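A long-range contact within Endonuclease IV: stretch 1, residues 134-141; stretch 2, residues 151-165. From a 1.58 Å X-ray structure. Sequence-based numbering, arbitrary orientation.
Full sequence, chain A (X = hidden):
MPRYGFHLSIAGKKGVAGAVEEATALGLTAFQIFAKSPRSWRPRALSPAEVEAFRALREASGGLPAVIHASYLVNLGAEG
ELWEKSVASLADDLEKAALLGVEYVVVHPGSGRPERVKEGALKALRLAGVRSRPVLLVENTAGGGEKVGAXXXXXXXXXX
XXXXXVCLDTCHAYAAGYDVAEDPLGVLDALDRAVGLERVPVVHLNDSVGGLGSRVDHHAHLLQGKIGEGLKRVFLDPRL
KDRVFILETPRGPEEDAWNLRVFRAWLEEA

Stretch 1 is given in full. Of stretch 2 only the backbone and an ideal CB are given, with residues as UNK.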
# COMPACT_ATOMS: atom_id res chain seq x y z
N PRO A 134 0.86 -14.88 -0.27
CA PRO A 134 0.61 -13.55 0.27
C PRO A 134 -0.84 -13.11 0.12
O PRO A 134 -1.62 -13.74 -0.59
CB PRO A 134 1.56 -12.67 -0.53
CG PRO A 134 1.52 -13.31 -1.87
CD PRO A 134 1.62 -14.79 -1.53
N VAL A 135 -1.18 -12.01 0.79
CA VAL A 135 -2.53 -11.47 0.72
C VAL A 135 -2.53 -10.24 -0.19
O VAL A 135 -1.69 -9.35 -0.05
CB VAL A 135 -3.02 -11.04 2.12
CG1 VAL A 135 -4.40 -10.41 2.02
CG2 VAL A 135 -3.05 -12.25 3.05
N LEU A 136 -3.48 -10.20 -1.12
CA LEU A 136 -3.61 -9.06 -2.03
C LEU A 136 -4.51 -8.01 -1.40
O LEU A 136 -5.61 -8.31 -0.94
CB LEU A 136 -4.19 -9.53 -3.37
CG LEU A 136 -4.44 -8.46 -4.44
CD1 LEU A 136 -3.14 -7.76 -4.82
CD2 LEU A 136 -5.05 -9.13 -5.67
N LEU A 137 -4.02 -6.77 -1.38
CA LEU A 137 -4.75 -5.65 -0.80
C LEU A 137 -5.17 -4.68 -1.89
O LEU A 137 -4.38 -4.35 -2.77
CB LEU A 137 -3.87 -4.91 0.20
CG LEU A 137 -3.26 -5.72 1.34
CD1 LEU A 137 -2.43 -4.81 2.24
CD2 LEU A 137 -4.38 -6.37 2.13
N VAL A 138 -6.41 -4.22 -1.83
CA VAL A 138 -6.90 -3.24 -2.80
C VAL A 138 -7.03 -1.92 -2.06
O VAL A 138 -7.54 -1.87 -0.95
CB VAL A 138 -8.27 -3.65 -3.39
CG1 VAL A 138 -8.12 -4.90 -4.24
CG2 VAL A 138 -9.29 -3.88 -2.29
N GLU A 139 -6.54 -0.85 -2.68
CA GLU A 139 -6.59 0.47 -2.06
C GLU A 139 -7.84 1.24 -2.43
O GLU A 139 -8.42 1.03 -3.50
CB GLU A 139 -5.39 1.33 -2.51
CG GLU A 139 -4.11 0.57 -2.81
CD GLU A 139 -3.02 1.46 -3.40
OE1 GLU A 139 -3.34 2.35 -4.23
OE2 GLU A 139 -1.84 1.26 -3.06
N ASN A 140 -8.28 2.12 -1.54
CA ASN A 140 -9.41 2.98 -1.85
C ASN A 140 -8.76 4.06 -2.71
O ASN A 140 -7.54 4.27 -2.64
CB ASN A 140 -10.02 3.59 -0.59
CG ASN A 140 -9.00 4.34 0.24
OD1 ASN A 140 -8.06 3.75 0.77
ND2 ASN A 140 -9.18 5.65 0.36
N THR A 141 -9.55 4.74 -3.53
CA THR A 141 -9.02 5.76 -4.42
C THR A 141 -9.66 7.13 -4.28
O THR A 141 -10.65 7.30 -3.57
CB THR A 141 -9.17 5.32 -5.89
OG1 THR A 141 -10.56 5.26 -6.22
CG2 THR A 141 -8.55 3.95 -6.09
N UNK A 151 -15.56 4.76 -2.69
CA UNK A 151 -16.40 4.51 -1.52
C UNK A 151 -15.99 3.22 -0.80
O UNK A 151 -15.74 2.20 -1.44
CB UNK A 151 -17.87 4.43 -1.94
N UNK A 152 -15.94 3.27 0.53
CA UNK A 152 -15.57 2.09 1.28
C UNK A 152 -16.53 0.94 1.00
O UNK A 152 -16.12 -0.22 0.97
CB UNK A 152 -15.54 2.40 2.78
N UNK A 153 -17.81 1.26 0.79
CA UNK A 153 -18.80 0.22 0.51
C UNK A 153 -18.48 -0.53 -0.78
O UNK A 153 -18.78 -1.72 -0.90
CB UNK A 153 -20.20 0.83 0.42
N UNK A 154 -17.87 0.16 -1.74
CA UNK A 154 -17.53 -0.50 -3.00
C UNK A 154 -16.39 -1.47 -2.75
O UNK A 154 -16.37 -2.57 -3.30
CB UNK A 154 -17.15 0.52 -4.08
N UNK A 155 -15.43 -1.06 -1.92
CA UNK A 155 -14.30 -1.93 -1.60
C UNK A 155 -14.80 -3.16 -0.87
O UNK A 155 -14.31 -4.27 -1.09
CB UNK A 155 -13.26 -1.19 -0.76
N UNK A 156 -15.78 -2.98 0.01
CA UNK A 156 -16.33 -4.11 0.76
C UNK A 156 -16.91 -5.13 -0.22
O UNK A 156 -16.75 -6.33 -0.04
CB UNK A 156 -17.40 -3.64 1.75
N UNK A 157 -17.58 -4.64 -1.26
CA UNK A 157 -18.14 -5.55 -2.25
C UNK A 157 -17.03 -6.23 -3.04
O UNK A 157 -17.09 -7.43 -3.32
CB UNK A 157 -19.08 -4.80 -3.19
N UNK A 158 -16.01 -5.45 -3.41
CA UNK A 158 -14.88 -5.96 -4.17
C UNK A 158 -14.18 -7.14 -3.51
O UNK A 158 -13.79 -8.09 -4.19
CB UNK A 158 -13.87 -4.83 -4.40
N UNK A 159 -14.02 -7.08 -2.19
CA UNK A 159 -13.34 -8.15 -1.47
C UNK A 159 -14.27 -9.23 -0.93
O UNK A 159 -13.81 -10.26 -0.44
CB UNK A 159 -12.54 -7.55 -0.31
N UNK A 160 -15.58 -9.01 -1.02
CA UNK A 160 -16.54 -9.99 -0.54
C UNK A 160 -16.40 -11.32 -1.27
O UNK A 160 -16.27 -11.36 -2.49
CB UNK A 160 -17.96 -9.45 -0.70
N UNK A 161 -16.43 -12.41 -0.50
CA UNK A 161 -16.30 -13.76 -1.04
C UNK A 161 -14.95 -14.00 -1.72
O UNK A 161 -14.85 -14.81 -2.64
CB UNK A 161 -17.43 -14.03 -2.04
N UNK A 162 -13.92 -13.30 -1.25
CA UNK A 162 -12.57 -13.46 -1.80
C UNK A 162 -11.59 -13.34 -0.64
O UNK A 162 -11.97 -12.97 0.47
CB UNK A 162 -12.27 -12.43 -2.89
N UNK A 163 -10.31 -13.66 -0.88
CA UNK A 163 -9.31 -13.56 0.18
C UNK A 163 -8.65 -12.18 0.15
O UNK A 163 -7.67 -11.94 0.84
CB UNK A 163 -8.26 -14.66 0.03
N UNK A 164 -9.20 -11.28 -0.66
CA UNK A 164 -8.68 -9.93 -0.77
C UNK A 164 -8.95 -9.14 0.50
O UNK A 164 -9.95 -9.36 1.18
CB UNK A 164 -9.29 -9.22 -1.98
N UNK A 165 -8.04 -8.23 0.82
CA UNK A 165 -8.22 -7.36 1.96
C UNK A 165 -8.01 -5.94 1.49
O UNK A 165 -7.81 -5.71 0.29
CB UNK A 165 -7.27 -7.72 3.10

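Position 151 precedes the helix and its CA-to-CB bond points away from stretch 1, so the contact asks little of it; a polar or charged residue would do. It is Arg151, at the N-cap position, whose NH2 forms a 3.0 Å salt bridge with OE1 of residue 153.

Position 152 opens the helix with its CB sideways and nothing of stretch 1 nearby, so only a long side chain could reach Asn140. Phe152 does: its CE1 lies 4.2 Å from Asn140 ND2, which sits at the ring edge, near its plane.

Positions 153, 154, 156 and 157 are out of reach of stretch 1, which sets no preference beyond compatibility with a helix. They hold Glu153, Glu154, Ala156 and Trp157.

Position 155 points toward stretch 1, its ideal CB 5.0 Å from Val138 CG2. The gap suits a branched aliphatic chain or methionine. Leu155 fills it, bringing CD2 to 3.5 Å from Asn140 CB.

Position 158 also points toward stretch 1, and again an apolar residue suits. Leu158 CD1 comes no closer than 5.0 Å to Val138 CG2.

At position 159 the ideal CB is 5.3 Å from Val138 CG2, so a small or medium apolar chain would fit. Val159 places CG1 3.8 Å from Val138 CG2.

A type II turn runs from Val159 to position 162. Position 160, second in the turn and out of reach, tolerates many residues, including proline or a small one; it holds Ala160. At 161, phi is positive (63°), which favours glycine, asparagine or aspartate; it is Asp161. At 162 a short hydroxyl chain could tie the turn together, and Thr162 does so: OG1 donates to Val159 O (2.7 Å) and accepts from the N of residue 164 (3.0 Å).

Position 163, with phi -91°, can accommodate proline, and its CB points sideways. Pro163 O receives a weak hydrogen bond (2.9 Å) from a water that accepts from Leu136 N (2.9 Å).

Position 164 has a sideways CB whose nearest backbone atom is Leu136 O, but a longer aliphatic chain can reach the Leu136 side chain and Val138 CG1. Leu164 packs CD2 against Leu136 CD2 at 3.3 Å.

Position 165 pairs with Leu137 in a parallel bridge. Its ideal CB is a tight 3.3 Å from Leu137 CD2, so a flexible chain with an aliphatic stem suits. Gln165 lays its stem there, with NE2 3.8 Å from Val135 CG1, while its backbone N donates to Leu136 O (3.0 Å) and its O accepts from Val138 N (2.9 Å).

Stretch 2 (151-165) RFEELAWLVADTPLQ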
# COMPACT_ATOMS: atom_id res chain seq x y z
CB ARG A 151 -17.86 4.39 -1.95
CG ARG A 151 -18.48 5.69 -2.43
CD ARG A 151 -18.73 6.63 -1.26
NE ARG A 151 -19.66 6.04 -0.30
CZ ARG A 151 -19.98 6.59 0.87
NH1 ARG A 151 -19.45 7.75 1.22
NH2 ARG A 151 -20.84 5.98 1.67
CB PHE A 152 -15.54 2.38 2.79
CG PHE A 152 -14.51 3.42 3.18
CD1 PHE A 152 -13.35 3.59 2.44
CD2 PHE A 152 -14.70 4.20 4.32
CE1 PHE A 152 -12.38 4.52 2.82
CE2 PHE A 152 -13.74 5.13 4.71
CZ PHE A 152 -12.58 5.29 3.97
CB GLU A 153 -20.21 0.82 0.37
CG GLU A 153 -20.88 1.24 1.67
CD GLU A 153 -20.27 2.50 2.27
OE1 GLU A 153 -19.55 3.22 1.55
OE2 GLU A 153 -20.53 2.76 3.46
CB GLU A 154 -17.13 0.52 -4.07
CG GLU A 154 -16.91 -0.13 -5.44
CD GLU A 154 -16.86 0.88 -6.57
OE1 GLU A 154 -15.81 1.51 -6.77
OE2 GLU A 154 -17.89 1.04 -7.26
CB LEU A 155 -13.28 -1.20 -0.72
CG LEU A 155 -12.35 -0.20 -1.39
CD1 LEU A 155 -13.16 0.96 -1.95
CD2 LEU A 155 -11.32 0.30 -0.38
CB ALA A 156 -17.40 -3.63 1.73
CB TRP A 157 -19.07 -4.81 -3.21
CG TRP A 157 -19.45 -5.66 -4.38
CD1 TRP A 157 -20.40 -6.64 -4.41
CD2 TRP A 157 -18.79 -5.69 -5.66
NE1 TRP A 157 -20.37 -7.29 -5.63
CE2 TRP A 157 -19.39 -6.73 -6.41
CE3 TRP A 157 -17.75 -4.95 -6.23
CZ2 TRP A 157 -18.98 -7.04 -7.71
CZ3 TRP A 157 -17.35 -5.26 -7.52
CH2 TRP A 157 -17.96 -6.30 -8.25
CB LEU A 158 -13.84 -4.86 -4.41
CG LEU A 158 -14.00 -3.92 -5.60
CD1 LEU A 158 -12.85 -2.92 -5.61
CD2 LEU A 158 -13.98 -4.72 -6.90
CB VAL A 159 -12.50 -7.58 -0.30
CG1 VAL A 159 -11.56 -6.50 -0.82
CG2 VAL A 159 -13.41 -7.02 0.79
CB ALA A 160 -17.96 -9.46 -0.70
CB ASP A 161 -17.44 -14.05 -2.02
CG ASP A 161 -17.63 -15.53 -2.28
OD1 ASP A 161 -18.46 -15.89 -3.15
OD2 ASP A 161 -16.96 -16.35 -1.61
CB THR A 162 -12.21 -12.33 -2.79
OG1 THR A 162 -11.82 -11.16 -2.06
CG2 THR A 162 -13.40 -11.99 -3.68
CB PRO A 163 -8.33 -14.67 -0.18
CG PRO A 163 -8.32 -14.61 -1.68
CD PRO A 163 -9.79 -14.46 -2.01
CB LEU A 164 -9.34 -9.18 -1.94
CG LEU A 164 -9.20 -9.73 -3.36
CD1 LEU A 164 -10.12 -8.95 -4.30
CD2 LEU A 164 -7.76 -9.62 -3.80
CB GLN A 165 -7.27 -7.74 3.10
CG GLN A 165 -7.73 -9.01 3.81
CD GLN A 165 -6.94 -9.32 5.06
OE1 GLN A 165 -6.76 -8.47 5.92
NE2 GLN A 165 -6.47 -10.57 5.16
O HOH W 1 -5.65 -12.07 -1.19
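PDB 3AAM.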